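Local coordinates for protein metazoan TIR-STING fusion (Crassostrea gigas, PDB 6WT6) that combines a TIR domain and a STING-type ligand-binding domain in one chain, two copies of which make up the assembly, at residues G296-T299 with R300-Y303; V282-T285 with M286-M289; H45-T48 with I49-V53. All blocks are in the same frame, centred on the assembly; numbering follows the deposited sequence.

How the interactions relate
Interaction 3 comes first along the chain, in helix 43-56 of the TIR domain, followed by interaction 2 on helix 284-291 and interaction 1 at the start of helix 299-319, both within the STING ligand-binding domain. The last two are neighbours, their centres about 10 Å apart, and they touch: L297 and K302 lean on the backbone of M286 and F287, so the two consecutive helices pack as a pair, and both contacts reach the second subunit, interaction 1 meeting its TIR range. Interaction 3, its centre about 41 Å from that of interaction 1 and about 44 Å from that of interaction 2, touches no other chain.

Interaction 1 (G296-T299 with R300-Y303); sequences GLQT and REKY
T299 and E301 dominate this helix start, with L297 CD1 resting against the CB of the glutamate. E301 turns back toward the loop: its chain bends at chi2 (98°), which brings OE1 to the backbone N of Q298 at 2.8 Å. The N-H approaches OE1 from above the carboxylate plane, 53° out of it, with an N-H...O angle of 151°. Q298 is the N-cap residue and E301 lies three positions on, so this bond is the backbone-to-side-chain half of a capping box. One water also donates to E301 OE1 (water O to OE1 2.7 Å) and to the carbonyl oxygen of G296. E301 OE1 therefore receives two hydrogen bonds, which probably fixes the carboxylate against the loop. L297 and E301 run antiparallel past one another, L297 CD1 3.6 Å from E301 CB.

T299 meets Y303, one turn further along. Its CG2, anti to the backbone N, comes up to the Y303 ring, 3.6 Å from CE2, and the two side chains leave the helix together. The carbonyl oxygen of T299 does double duty: it accepts from the Y303 backbone N at 3.1 Å and stands over one face of the same ring, offset toward its rim. One residue earlier, K302 N donates to the Q298 carbonyl oxygen at 2.9 Å, opening the regular helical bonding.

The hydroxyl of T299 and the ammonium of K302 both turn to E290, the former by a hydrogen bond and the latter by a salt bridge, which ties the start of helix 299-319 to helix 284-291. L297 packs on M289 of that preceding helix, whereas Y303 packs on F103 and R300 on K102 of the second subunit.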
ATOM      1  N   GLY A 296      14.360   2.415   3.034  1.00 51.60           N
ATOM      2  CA  GLY A 296      14.247   2.362   4.476  1.00 55.41           C
ATOM      3  C   GLY A 296      13.395   1.216   4.982  1.00 55.52           C
ATOM      4  O   GLY A 296      12.344   1.440   5.591  1.00 55.97           O
ATOM      5  N   LEU A 297      13.835  -0.016   4.732  1.00 47.54           N
ATOM      6  CA  LEU A 297      13.171  -1.207   5.244  1.00 40.19           C
ATOM      7  C   LEU A 297      14.229  -2.214   5.657  1.00 38.47           C
ATOM      8  O   LEU A 297      15.096  -2.574   4.854  1.00 42.12           O
ATOM      9  CB  LEU A 297      12.239  -1.838   4.204  1.00 37.19           C
ATOM     10  CG  LEU A 297      11.386  -3.013   4.698  1.00 35.12           C
ATOM     11  CD1 LEU A 297      10.054  -2.521   5.245  1.00 35.71           C
ATOM     12  CD2 LEU A 297      11.166  -4.039   3.597  1.00 32.08           C
ATOM     13  N   GLN A 298      14.156  -2.670   6.896  1.00 27.93           N
ATOM     14  CA  GLN A 298      15.092  -3.646   7.423  1.00 25.39           C
ATOM     15  C   GLN A 298      14.325  -4.901   7.819  1.00 23.94           C
ATOM     16  O   GLN A 298      13.109  -4.980   7.658  1.00 26.00           O
ATOM     17  CB  GLN A 298      15.886  -3.050   8.587  1.00 27.19           C
ATOM     18  CG  GLN A 298      16.673  -1.819   8.168  1.00 31.94           C
ATOM     19  CD  GLN A 298      17.760  -1.447   9.151  1.00 42.78           C
ATOM     20  OE1 GLN A 298      17.585  -1.560  10.364  1.00 50.23           O
ATOM     21  NE2 GLN A 298      18.897  -1.001   8.630  1.00 43.42           N
ATOM     22  N   THR A 299      15.055  -5.884   8.349  1.00 27.96           N
ATOM     23  CA  THR A 299      14.494  -7.224   8.524  1.00 27.69           C
ATOM     24  C   THR A 299      13.252  -7.210   9.405  1.00 28.78           C
ATOM     25  O   THR A 299      12.246  -7.855   9.088  1.00 28.69           O
ATOM     26  CB  THR A 299      15.543  -8.164   9.118  1.00 29.15           C
ATOM     27  OG1 THR A 299      16.745  -8.105   8.338  1.00 29.66           O
ATOM     28  CG2 THR A 299      15.012  -9.590   9.125  1.00 26.36           C
ATOM     29  N   ARG A 300      13.307  -6.499  10.532  1.00 31.23           N
ATOM     30  CA  ARG A 300      12.179  -6.527  11.454  1.00 30.95           C
ATOM     31  C   ARG A 300      10.931  -5.940  10.809  1.00 26.13           C
ATOM     32  O   ARG A 300       9.829  -6.482  10.968  1.00 23.42           O
ATOM     33  CB  ARG A 300      12.530  -5.783  12.741  1.00 34.58           C
ATOM     34  CG  ARG A 300      11.486  -5.949  13.831  1.00 36.80           C
ATOM     35  CD  ARG A 300      11.876  -5.212  15.097  1.00 40.67           C
ATOM     36  NE  ARG A 300      11.990  -3.776  14.875  1.00 44.21           N
ATOM     37  CZ  ARG A 300      12.606  -2.940  15.704  1.00 50.93           C
ATOM     38  NH1 ARG A 300      13.173  -3.398  16.813  1.00 52.35           N
ATOM     39  NH2 ARG A 300      12.663  -1.645  15.419  1.00 54.20           N
ATOM     40  N   GLU A 301      11.086  -4.848  10.055  1.00 25.04           N
ATOM     41  CA  GLU A 301       9.941  -4.266   9.362  1.00 24.72           C
ATOM     42  C   GLU A 301       9.480  -5.151   8.215  1.00 29.00           C
ATOM     43  O   GLU A 301       8.286  -5.170   7.895  1.00 26.18           O
ATOM     44  CB  GLU A 301      10.275  -2.867   8.840  1.00 26.20           C
ATOM     45  CG  GLU A 301      10.778  -1.911   9.895  1.00 36.23           C
ATOM     46  CD  GLU A 301      12.287  -1.815   9.899  1.00 43.58           C
ATOM     47  OE1 GLU A 301      12.858  -1.272   8.922  1.00 44.57           O
ATOM     48  OE2 GLU A 301      12.894  -2.305  10.876  1.00 40.77           O
ATOM     49  N   LYS A 302      10.401  -5.889   7.588  1.00 26.32           N
ATOM     50  CA  LYS A 302       9.990  -6.827   6.550  1.00 25.32           C
ATOM     51  C   LYS A 302       9.005  -7.849   7.105  1.00 22.25           C
ATOM     52  O   LYS A 302       8.013  -8.188   6.450  1.00 18.82           O
ATOM     53  CB  LYS A 302      11.211  -7.522   5.945  1.00 22.01           C
ATOM     54  CG  LYS A 302      10.861  -8.433   4.778  1.00 21.69           C
ATOM     55  CD  LYS A 302      12.076  -9.096   4.157  1.00 17.78           C
ATOM     56  CE  LYS A 302      12.625 -10.202   5.041  1.00 20.89           C
ATOM     57  NZ  LYS A 302      13.703 -10.969   4.351  1.00 24.21           N
ATOM     58  N   TYR A 303       9.248  -8.330   8.326  1.00 24.06           N
ATOM     59  CA  TYR A 303       8.331  -9.282   8.943  1.00 24.45           C
ATOM     60  C   TYR A 303       7.018  -8.614   9.334  1.00 28.54           C
ATOM     61  O   TYR A 303       5.941  -9.177   9.117  1.00 27.22           O
ATOM     62  CB  TYR A 303       8.988  -9.927  10.162  1.00 22.26           C
ATOM     63  CG  TYR A 303      10.203 -10.766   9.836  1.00 21.74           C
ATOM     64  CD1 TYR A 303      10.302 -11.435   8.625  1.00 19.52           C
ATOM     65  CD2 TYR A 303      11.248 -10.889  10.741  1.00 24.36           C
ATOM     66  CE1 TYR A 303      11.404 -12.204   8.322  1.00 21.47           C
ATOM     67  CE2 TYR A 303      12.361 -11.658  10.444  1.00 28.50           C
ATOM     68  CZ  TYR A 303      12.431 -12.312   9.233  1.00 25.72           C
ATOM     69  OH  TYR A 303      13.527 -13.080   8.924  1.00 26.86           O
TER
HETATM   70  O   HOH W   1      11.197   0.658   8.121  1.00 46.63           O

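Interaction 2 (V282-T285 with M286-M289); sequences VIHT and MFEM
H284 and F287 project together from the helix, yet their rings neither stack nor meet edge to face. The ring centroids are 5.3 Å apart and the planes stand 53° to each other. F287 CD2 does the touching, lying over one face of the imidazole at 3.7 Å from H284 CE1. In both residues CG is anti to the backbone N, which explains why rings three positions apart share a direction.

E288 comes to the same imidazole by a different route. Its carboxylate plane is turned 72° from the ring, and E288 CD is 3.6 Å from H284 CD2. E288 OE2 lies in plane at the ring edge, 3.7 Å from H284 CD2. The polar partner of the imidazole lies elsewhere: ND1 is hydrogen-bonded to the backbone N of C226, which should help to set the rotation of the ring.

Away from the aromatic pair, the methionines fold over the preceding turn. The bend of M286 at chi3 swings its CE against I283, 3.8 Å from CB. M289 CG comes within 3.2 Å of the T285 carbonyl oxygen, and M289 SD is set 3.9 Å from T285 CG2. Backbone bonding changes here as well. M286 N takes the I283 carbonyl from well above its plane, a bond between residues three apart, while M289 N reaches the T285 carbonyl oxygen four residues back at 2.8 Å.

Bonds three residues apart giving way to bonds four apart are common in the first turn of a helix. In this STING ligand-binding domain the resulting helix 284-291 rests on F179 of helix 176-204, and T285, E288 and M289 pack against the second subunit at G182 and Y185.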
ATOM      1  N   VAL A 282       3.870 -10.666  -5.055  1.00 25.27           N
ATOM      2  CA  VAL A 282       4.011  -9.293  -4.579  1.00 23.66           C
ATOM      3  C   VAL A 282       4.945  -9.208  -3.372  1.00 26.00           C
ATOM      4  O   VAL A 282       5.596  -8.177  -3.159  1.00 27.86           O
ATOM      5  CB  VAL A 282       2.622  -8.698  -4.272  1.00 28.02           C
ATOM      6  CG1 VAL A 282       2.004  -9.355  -3.044  1.00 27.59           C
ATOM      7  CG2 VAL A 282       2.713  -7.185  -4.093  1.00 32.47           C
ATOM      8  N   ILE A 283       5.054 -10.276  -2.575  1.00 25.98           N
ATOM      9  CA  ILE A 283       5.885 -10.197  -1.373  1.00 24.17           C
ATOM     10  C   ILE A 283       7.364 -10.057  -1.711  1.00 19.54           C
ATOM     11  O   ILE A 283       8.135  -9.558  -0.884  1.00 21.95           O
ATOM     12  CB  ILE A 283       5.658 -11.412  -0.450  1.00 23.19           C
ATOM     13  CG1 ILE A 283       6.266 -12.677  -1.055  1.00 19.78           C
ATOM     14  CG2 ILE A 283       4.170 -11.595  -0.178  1.00 27.12           C
ATOM     15  CD1 ILE A 283       5.959 -13.946  -0.272  1.00 13.50           C
ATOM     16  N   HIS A 284       7.776 -10.454  -2.919  1.00 21.11           N
ATOM     17  CA  HIS A 284       9.178 -10.329  -3.310  1.00 23.29           C
ATOM     18  C   HIS A 284       9.647  -8.882  -3.265  1.00 26.70           C
ATOM     19  O   HIS A 284      10.847  -8.622  -3.109  1.00 31.10           O
ATOM     20  CB  HIS A 284       9.386 -10.906  -4.711  1.00 23.43           C
ATOM     21  CG  HIS A 284      10.821 -11.160  -5.051  1.00 24.13           C
ATOM     22  ND1 HIS A 284      11.506 -12.265  -4.593  1.00 25.60           N
ATOM     23  CD2 HIS A 284      11.703 -10.450  -5.794  1.00 26.10           C
ATOM     24  CE1 HIS A 284      12.747 -12.228  -5.045  1.00 27.44           C
ATOM     25  NE2 HIS A 284      12.893 -11.135  -5.774  1.00 26.95           N
ATOM     26  N   THR A 285       8.716  -7.936  -3.405  1.00 25.31           N
ATOM     27  CA  THR A 285       9.052  -6.520  -3.318  1.00 20.82           C
ATOM     28  C   THR A 285       9.658  -6.180  -1.962  1.00 18.43           C
ATOM     29  O   THR A 285      10.614  -5.400  -1.883  1.00 19.09           O
ATOM     30  CB  THR A 285       7.798  -5.683  -3.583  1.00 21.52           C
ATOM     31  OG1 THR A 285       7.433  -5.812  -4.961  1.00 20.94           O
ATOM     32  CG2 THR A 285       8.033  -4.213  -3.254  1.00 23.66           C
ATOM     33  N   MET A 286       9.124  -6.764  -0.885  1.00 13.68           N
ATOM     34  CA  MET A 286       9.669  -6.499   0.443  1.00 17.83           C
ATOM     35  C   MET A 286      11.085  -7.053   0.586  1.00 19.43           C
ATOM     36  O   MET A 286      11.927  -6.445   1.254  1.00 19.32           O
ATOM     37  CB  MET A 286       8.742  -7.073   1.515  1.00 20.42           C
ATOM     38  CG  MET A 286       7.478  -6.242   1.732  1.00 23.93           C
ATOM     39  SD  MET A 286       6.268  -7.009   2.832  1.00 24.53           S
ATOM     40  CE  MET A 286       5.627  -8.318   1.793  1.00 17.10           C
ATOM     41  N   PHE A 287      11.370  -8.204  -0.030  1.00 17.57           N
ATOM     42  CA  PHE A 287      12.741  -8.702  -0.050  1.00 20.04           C
ATOM     43  C   PHE A 287      13.660  -7.742  -0.790  1.00 21.31           C
ATOM     44  O   PHE A 287      14.771  -7.458  -0.330  1.00 25.78           O
ATOM     45  CB  PHE A 287      12.802 -10.090  -0.690  1.00 21.60           C
ATOM     46  CG  PHE A 287      14.194 -10.529  -1.035  1.00 20.01           C
ATOM     47  CD1 PHE A 287      15.090 -10.867  -0.038  1.00 16.57           C
ATOM     48  CD2 PHE A 287      14.609 -10.601  -2.358  1.00 22.40           C
ATOM     49  CE1 PHE A 287      16.373 -11.270  -0.349  1.00 20.80           C
ATOM     50  CE2 PHE A 287      15.896 -11.005  -2.675  1.00 21.61           C
ATOM     51  CZ  PHE A 287      16.777 -11.343  -1.671  1.00 21.35           C
ATOM     52  N   GLU A 288      13.211  -7.223  -1.933  1.00 24.80           N
ATOM     53  CA  GLU A 288      14.038  -6.284  -2.681  1.00 24.43           C
ATOM     54  C   GLU A 288      14.251  -4.991  -1.900  1.00 20.55           C
ATOM     55  O   GLU A 288      15.358  -4.439  -1.898  1.00 25.02           O
ATOM     56  CB  GLU A 288      13.412  -6.009  -4.050  1.00 24.23           C
ATOM     57  CG  GLU A 288      13.841  -7.022  -5.107  1.00 32.63           C
ATOM     58  CD  GLU A 288      12.906  -7.088  -6.296  1.00 46.60           C
ATOM     59  OE1 GLU A 288      11.737  -6.655  -6.175  1.00 48.50           O
ATOM     60  OE2 GLU A 288      13.340  -7.581  -7.359  1.00 51.49           O
ATOM     61  N   MET A 289      13.216  -4.513  -1.205  1.00 22.43           N
ATOM     62  CA  MET A 289      13.344  -3.291  -0.414  1.00 23.62           C
ATOM     63  C   MET A 289      14.327  -3.475   0.737  1.00 28.06           C
ATOM     64  O   MET A 289      15.124  -2.576   1.030  1.00 32.52           O
ATOM     65  CB  MET A 289      11.971  -2.860   0.116  1.00 19.56           C
ATOM     66  CG  MET A 289      10.988  -2.406  -0.962  1.00 19.47           C
ATOM     67  SD  MET A 289       9.328  -2.070  -0.321  1.00 24.52           S
ATOM     68  CE  MET A 289       9.628  -0.619   0.679  1.00 19.37           C
TER

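Interaction 3 (H45-T48 with I49-V53); sequences HART and ILDSV
R47 reaches forward along helix 43-56 to D51 and L50, although its CB starts by pointing away from residues 49-53. From CB the chain runs through CG and CD, and bends at chi2 and chi3 (-122°, 111°) carry the guanidinium over the next turn. NE is the first atom to meet a partner: D51 OD1 lies 3.9 Å from R47 NE, at the edge of the guanidinium and in its plane, a long salt bridge. The two planar groups are turned 33° from each other. At the tip, R47 NH2 touches the methyl CD2 of L50 at 3.9 Å, the arginine and leucine leaving the helix in much the same direction. NH1 turns to E64, with which it makes a salt bridge, so the cation is shared between two acidic residues and the bridge to D51 is probably the looser one.

D51 CG also comes within 3.2 Å of the R47 carbonyl oxygen. That same oxygen accepts the backbone N-H of D51, N to O 2.8 Å. One residue further on, the pattern repeats with an added grip. S52 gives both its backbone N and its OG to the carbonyl oxygen of T48, OG at 2.8 Å, and the two donors arrive from opposite faces of the carbonyl plane. T48 OG1 is itself held one turn back, by the backbone oxygen of S44.

Helix 43-56 is the connecting helix of a beta-alpha-beta unit in the TIR domain, between strands 31-36 and 60-62. A46 and L50 pack on I35 and F62 of these strands, R47 also leans on F62, and V53 meets I155 and I159 of helix 153-159.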
ATOM      1  N   HIS A  45      -4.351  35.547   4.973  1.00 82.24           N
ATOM      2  CA  HIS A  45      -3.382  35.033   5.936  1.00 82.61           C
ATOM      3  C   HIS A  45      -2.210  34.358   5.235  1.00 82.02           C
ATOM      4  O   HIS A  45      -1.060  34.478   5.673  1.00 80.70           O
ATOM      5  CB  HIS A  45      -4.056  34.049   6.895  1.00 83.53           C
ATOM      6  CG  HIS A  45      -5.162  34.650   7.705  1.00 86.26           C
ATOM      7  ND1 HIS A  45      -6.451  34.765   7.234  1.00 88.68           N
ATOM      8  CD2 HIS A  45      -5.171  35.164   8.957  1.00 87.80           C
ATOM      9  CE1 HIS A  45      -7.208  35.330   8.158  1.00 90.96           C
ATOM     10  NE2 HIS A  45      -6.455  35.582   9.214  1.00 90.74           N
ATOM     11  N   ALA A  46      -2.483  33.639   4.145  1.00 80.45           N
ATOM     12  CA  ALA A  46      -1.417  32.934   3.446  1.00 75.14           C
ATOM     13  C   ALA A  46      -0.460  33.911   2.773  1.00 74.62           C
ATOM     14  O   ALA A  46       0.752  33.667   2.728  1.00 71.64           O
ATOM     15  CB  ALA A  46      -2.012  31.962   2.431  1.00 72.19           C
ATOM     16  N   ARG A  47      -0.983  35.024   2.250  1.00 75.55           N
ATOM     17  CA  ARG A  47      -0.115  36.060   1.698  1.00 77.29           C
ATOM     18  C   ARG A  47       0.773  36.664   2.779  1.00 76.30           C
ATOM     19  O   ARG A  47       1.956  36.934   2.540  1.00 72.30           O
ATOM     20  CB  ARG A  47      -0.952  37.151   1.026  1.00 81.53           C
ATOM     21  CG  ARG A  47      -0.933  37.115  -0.496  1.00 83.77           C
ATOM     22  CD  ARG A  47      -0.429  38.431  -1.080  1.00 86.00           C
ATOM     23  NE  ARG A  47       0.880  38.293  -1.712  1.00 84.86           N
ATOM     24  CZ  ARG A  47       1.061  38.007  -3.000  1.00 85.35           C
ATOM     25  NH1 ARG A  47       0.013  37.831  -3.794  1.00 87.86           N
ATOM     26  NH2 ARG A  47       2.287  37.897  -3.493  1.00 82.70           N
ATOM     27  N   THR A  48       0.219  36.882   3.974  1.00 76.78           N
ATOM     28  CA  THR A  48       1.006  37.440   5.068  1.00 75.11           C
ATOM     29  C   THR A  48       2.167  36.519   5.428  1.00 75.06           C
ATOM     30  O   THR A  48       3.313  36.967   5.554  1.00 77.27           O
ATOM     31  CB  THR A  48       0.112  37.687   6.284  1.00 72.37           C
ATOM     32  OG1 THR A  48      -0.938  38.599   5.929  1.00 75.09           O
ATOM     33  CG2 THR A  48       0.920  38.274   7.435  1.00 68.01           C
ATOM     34  N   ILE A  49       1.889  35.221   5.588  1.00 70.90           N
ATOM     35  CA  ILE A  49       2.954  34.265   5.882  1.00 66.06           C
ATOM     36  C   ILE A  49       3.944  34.198   4.726  1.00 64.16           C
ATOM     37  O   ILE A  49       5.160  34.147   4.936  1.00 63.52           O
ATOM     38  CB  ILE A  49       2.360  32.880   6.205  1.00 63.93           C
ATOM     39  CG1 ILE A  49       1.642  32.911   7.557  1.00 65.21           C
ATOM     40  CG2 ILE A  49       3.444  31.806   6.193  1.00 61.66           C
ATOM     41  CD1 ILE A  49       1.021  31.587   7.956  1.00 63.91           C
ATOM     42  N   LEU A  50       3.440  34.218   3.490  1.00 65.52           N
ATOM     43  CA  LEU A  50       4.315  34.194   2.321  1.00 66.61           C
ATOM     44  C   LEU A  50       5.289  35.364   2.330  1.00 72.24           C
ATOM     45  O   LEU A  50       6.500  35.181   2.168  1.00 74.53           O
ATOM     46  CB  LEU A  50       3.480  34.215   1.043  1.00 64.87           C
ATOM     47  CG  LEU A  50       4.290  34.407  -0.242  1.00 62.53           C
ATOM     48  CD1 LEU A  50       5.050  33.139  -0.574  1.00 56.14           C
ATOM     49  CD2 LEU A  50       3.400  34.837  -1.404  1.00 64.44           C
ATOM     50  N   ASP A  51       4.770  36.581   2.511  1.00 76.10           N
ATOM     51  CA  ASP A  51       5.628  37.761   2.505  1.00 79.05           C
ATOM     52  C   ASP A  51       6.639  37.723   3.643  1.00 77.64           C
ATOM     53  O   ASP A  51       7.758  38.228   3.496  1.00 75.87           O
ATOM     54  CB  ASP A  51       4.776  39.030   2.586  1.00 83.45           C
ATOM     55  CG  ASP A  51       3.912  39.235   1.352  1.00 87.75           C
ATOM     56  OD1 ASP A  51       4.251  38.679   0.286  1.00 87.93           O
ATOM     57  OD2 ASP A  51       2.895  39.956   1.446  1.00 91.21           O
ATOM     58  N   SER A  52       6.271  37.119   4.777  1.00 77.59           N
ATOM     59  CA  SER A  52       7.197  37.019   5.900  1.00 77.34           C
ATOM     60  C   SER A  52       8.360  36.091   5.579  1.00 77.20           C
ATOM     61  O   SER A  52       9.503  36.360   5.970  1.00 78.43           O
ATOM     62  CB  SER A  52       6.464  36.528   7.147  1.00 78.83           C
ATOM     63  OG  SER A  52       5.377  37.372   7.477  1.00 83.43           O
ATOM     64  N   VAL A  53       8.092  34.989   4.877  1.00 73.59           N
ATOM     65  CA  VAL A  53       9.141  34.014   4.599  1.00 67.64           C
ATOM     66  C   VAL A  53      10.025  34.479   3.451  1.00 67.90           C
ATOM     67  O   VAL A  53      11.256  34.431   3.540  1.00 66.68           O
ATOM     68  CB  VAL A  53       8.528  32.635   4.306  1.00 62.85           C
ATOM     69  CG1 VAL A  53       9.617  31.597   4.184  1.00 57.18           C
ATOM     70  CG2 VAL A  53       7.556  32.253   5.382  1.00 63.31           C
TER